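Local coordinates for TerD domain-containing protein (Streptomyces avermitilis, PDB 2QNG) that is of unknown function but binds calcium ions and, as a TerD-domain protein, belongs to a family named for tellurite resistance, at residues 49-54 against 130-135. Sequence-based numbering, arbitrary orientation.
Sequences TDLDIV and VGVLNP. With CA (calcium ion), chain C.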
loop_
_atom_site.group_PDB
_atom_site.type_symbol
_atom_site.label_atom_id
_atom_site.label_comp_id
_atom_site.label_asym_id
_atom_site.label_seq_id
_atom_site.Cartn_x
_atom_site.Cartn_y
_atom_site.Cartn_z
ATOM N N THR A 49 -2.748 -12.092 -12.688
ATOM C CA THR A 49 -2.882 -11.587 -11.332
ATOM C C THR A 49 -2.062 -10.293 -11.248
ATOM O O THR A 49 -0.834 -10.320 -11.498
ATOM C CB THR A 49 -2.319 -12.577 -10.313
ATOM O OG1 THR A 49 -3.053 -13.800 -10.373
ATOM C CG2 THR A 49 -2.410 -12.022 -8.921
ATOM N N ASP A 50 -2.706 -9.178 -10.879
ATOM C CA ASP A 50 -2.039 -7.876 -10.852
ATOM C C ASP A 50 -2.383 -7.221 -9.526
ATOM O O ASP A 50 -3.536 -6.881 -9.288
ATOM C CB ASP A 50 -2.568 -7.037 -12.032
ATOM C CG ASP A 50 -1.911 -5.663 -12.129
ATOM O OD1 ASP A 50 -0.960 -5.370 -11.340
ATOM O OD2 ASP A 50 -2.364 -4.870 -12.993
ATOM N N LEU A 51 -1.387 -7.101 -8.657
ATOM C CA LEU A 51 -1.505 -6.359 -7.416
ATOM C C LEU A 51 -0.880 -4.994 -7.623
ATOM O O LEU A 51 0.136 -4.890 -8.333
ATOM C CB LEU A 51 -0.797 -7.085 -6.246
ATOM C CG LEU A 51 -1.559 -8.263 -5.589
ATOM C CD1 LEU A 51 -2.028 -9.357 -6.574
ATOM C CD2 LEU A 51 -0.721 -8.868 -4.470
ATOM N N ASP A 52 -1.474 -3.968 -7.012
ATOM C CA ASP A 52 -0.898 -2.630 -7.066
ATOM C C ASP A 52 -0.749 -2.079 -5.663
ATOM O O ASP A 52 -1.671 -2.173 -4.853
ATOM C CB ASP A 52 -1.809 -1.672 -7.834
ATOM C CG ASP A 52 -1.832 -1.941 -9.335
ATOM O OD1 ASP A 52 -0.904 -2.529 -9.890
ATOM O OD2 ASP A 52 -2.792 -1.508 -9.994
ATOM N N ILE A 53 0.404 -1.453 -5.391
ATOM C CA ILE A 53 0.594 -0.711 -4.143
ATOM C C ILE A 53 -0.007 0.686 -4.333
ATOM O O ILE A 53 0.169 1.320 -5.389
ATOM C CB ILE A 53 2.083 -0.581 -3.796
ATOM C CG1 ILE A 53 2.727 -1.963 -3.665
ATOM C CG2 ILE A 53 2.235 0.215 -2.515
ATOM C CD1 ILE A 53 4.242 -1.908 -3.472
ATOM N N VAL A 54 -0.713 1.137 -3.299
ATOM C CA VAL A 54 -1.258 2.495 -3.323
ATOM C C VAL A 54 -1.024 3.148 -1.972
ATOM O O VAL A 54 -1.067 2.498 -0.923
ATOM C CB VAL A 54 -2.765 2.539 -3.744
ATOM C CG1 VAL A 54 -3.568 1.671 -2.855
ATOM C CG2 VAL A 54 -3.304 3.973 -3.723
ATOM N N VAL A 130 -6.839 -15.112 -1.399
ATOM C CA VAL A 130 -6.638 -16.566 -1.448
ATOM C C VAL A 130 -6.417 -17.033 -2.901
ATOM O O VAL A 130 -5.800 -18.094 -3.147
ATOM C CB VAL A 130 -7.812 -17.347 -0.774
ATOM C CG1 VAL A 130 -9.047 -17.363 -1.662
ATOM C CG2 VAL A 130 -7.371 -18.759 -0.389
ATOM N N GLY A 131 -6.921 -16.243 -3.857
ATOM C CA GLY A 131 -6.763 -16.510 -5.298
ATOM C C GLY A 131 -5.472 -15.940 -5.893
ATOM O O GLY A 131 -5.261 -16.031 -7.095
ATOM N N VAL A 132 -4.631 -15.334 -5.061
ATOM C CA VAL A 132 -3.315 -14.883 -5.467
ATOM C C VAL A 132 -2.313 -15.940 -4.987
ATOM O O VAL A 132 -2.355 -16.368 -3.827
ATOM C CB VAL A 132 -2.987 -13.533 -4.821
ATOM C CG1 VAL A 132 -1.554 -13.073 -5.181
ATOM C CG2 VAL A 132 -4.020 -12.492 -5.231
ATOM N N LEU A 133 -1.410 -16.366 -5.877
ATOM C CA LEU A 133 -0.426 -17.378 -5.492
ATOM C C LEU A 133 0.751 -16.749 -4.761
ATOM O O LEU A 133 1.450 -15.888 -5.305
ATOM C CB LEU A 133 0.070 -18.176 -6.696
ATOM C CG LEU A 133 0.992 -19.349 -6.346
ATOM C CD1 LEU A 133 0.323 -20.331 -5.374
ATOM C CD2 LEU A 133 1.401 -20.062 -7.620
ATOM N N ASN A 134 0.937 -17.197 -3.522
ATOM C CA ASN A 134 2.045 -16.801 -2.671
ATOM C C ASN A 134 2.289 -15.306 -2.561
ATOM O O ASN A 134 3.416 -14.847 -2.797
ATOM C CB ASN A 134 3.318 -17.516 -3.118
ATOM C CG ASN A 134 3.160 -18.995 -3.077
ATOM O OD1 ASN A 134 2.647 -19.527 -2.093
ATOM N ND2 ASN A 134 3.534 -19.675 -4.159
ATOM N N PRO A 135 1.257 -14.538 -2.169
ATOM C CA PRO A 135 1.452 -13.095 -1.985
ATOM C C PRO A 135 2.262 -12.815 -0.730
ATOM O O PRO A 135 2.202 -13.566 0.259
ATOM C CB PRO A 135 0.024 -12.572 -1.781
ATOM C CG PRO A 135 -0.705 -13.736 -1.119
ATOM C CD PRO A 135 -0.129 -14.943 -1.847
HETATM CA CA CA C . 0.673 -4.024 -10.411
HETATM O O HOH W 1 -1.547 -15.565 -8.747
HETATM O O HOH W 2 1.061 -2.384 -12.030
#
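T49 OG1 is held by two partners: S42 OG, and a water at 2.8 Å that bridges to 130-135 by accepting a hydrogen bond, 3.0 Å long, from L133 N. This water is the polar link between 49-54 and 130-135, for no direct hydrogen bond joins them. The contact lies in a β-sandwich of two antiparallel sheets, where the chain entering strand 51-59, in one sheet, meets the loop leading into strand 135-141, in the other. T49's first torsion (chi1 -62°) sets OG1 beside its own backbone N and CG2 anti to it, so one branch serves the water while the other meets V132. There the two side chains cross obliquely, T49 CG2 lying 4.0 Å from V132 CG1. L51 reaches V132 tip to tip: L51 CD1 lies 3.9 Å from V132 CG2 and slightly farther from V132 CG1, which places both valine methyls against one leucine branch. I120 and W39, one from each sheet, also touch both L51 and V132, so this apolar cluster spans the sandwich. With V132 cut back to an alanine, L51 CD1 and T49 CG2 would probably lose the methyls they pack on, and a gap would open beside them. Segment 49-54 also contributes to a calcium site: D50 OD1, L51 O and D52 OD1 bind the ion with one water, and S88 O and E98 OE1 complete six ligands. L51 thus has two roles, its side chain packing on V132 while its carbonyl O lies 2.3 Å from the calcium ion.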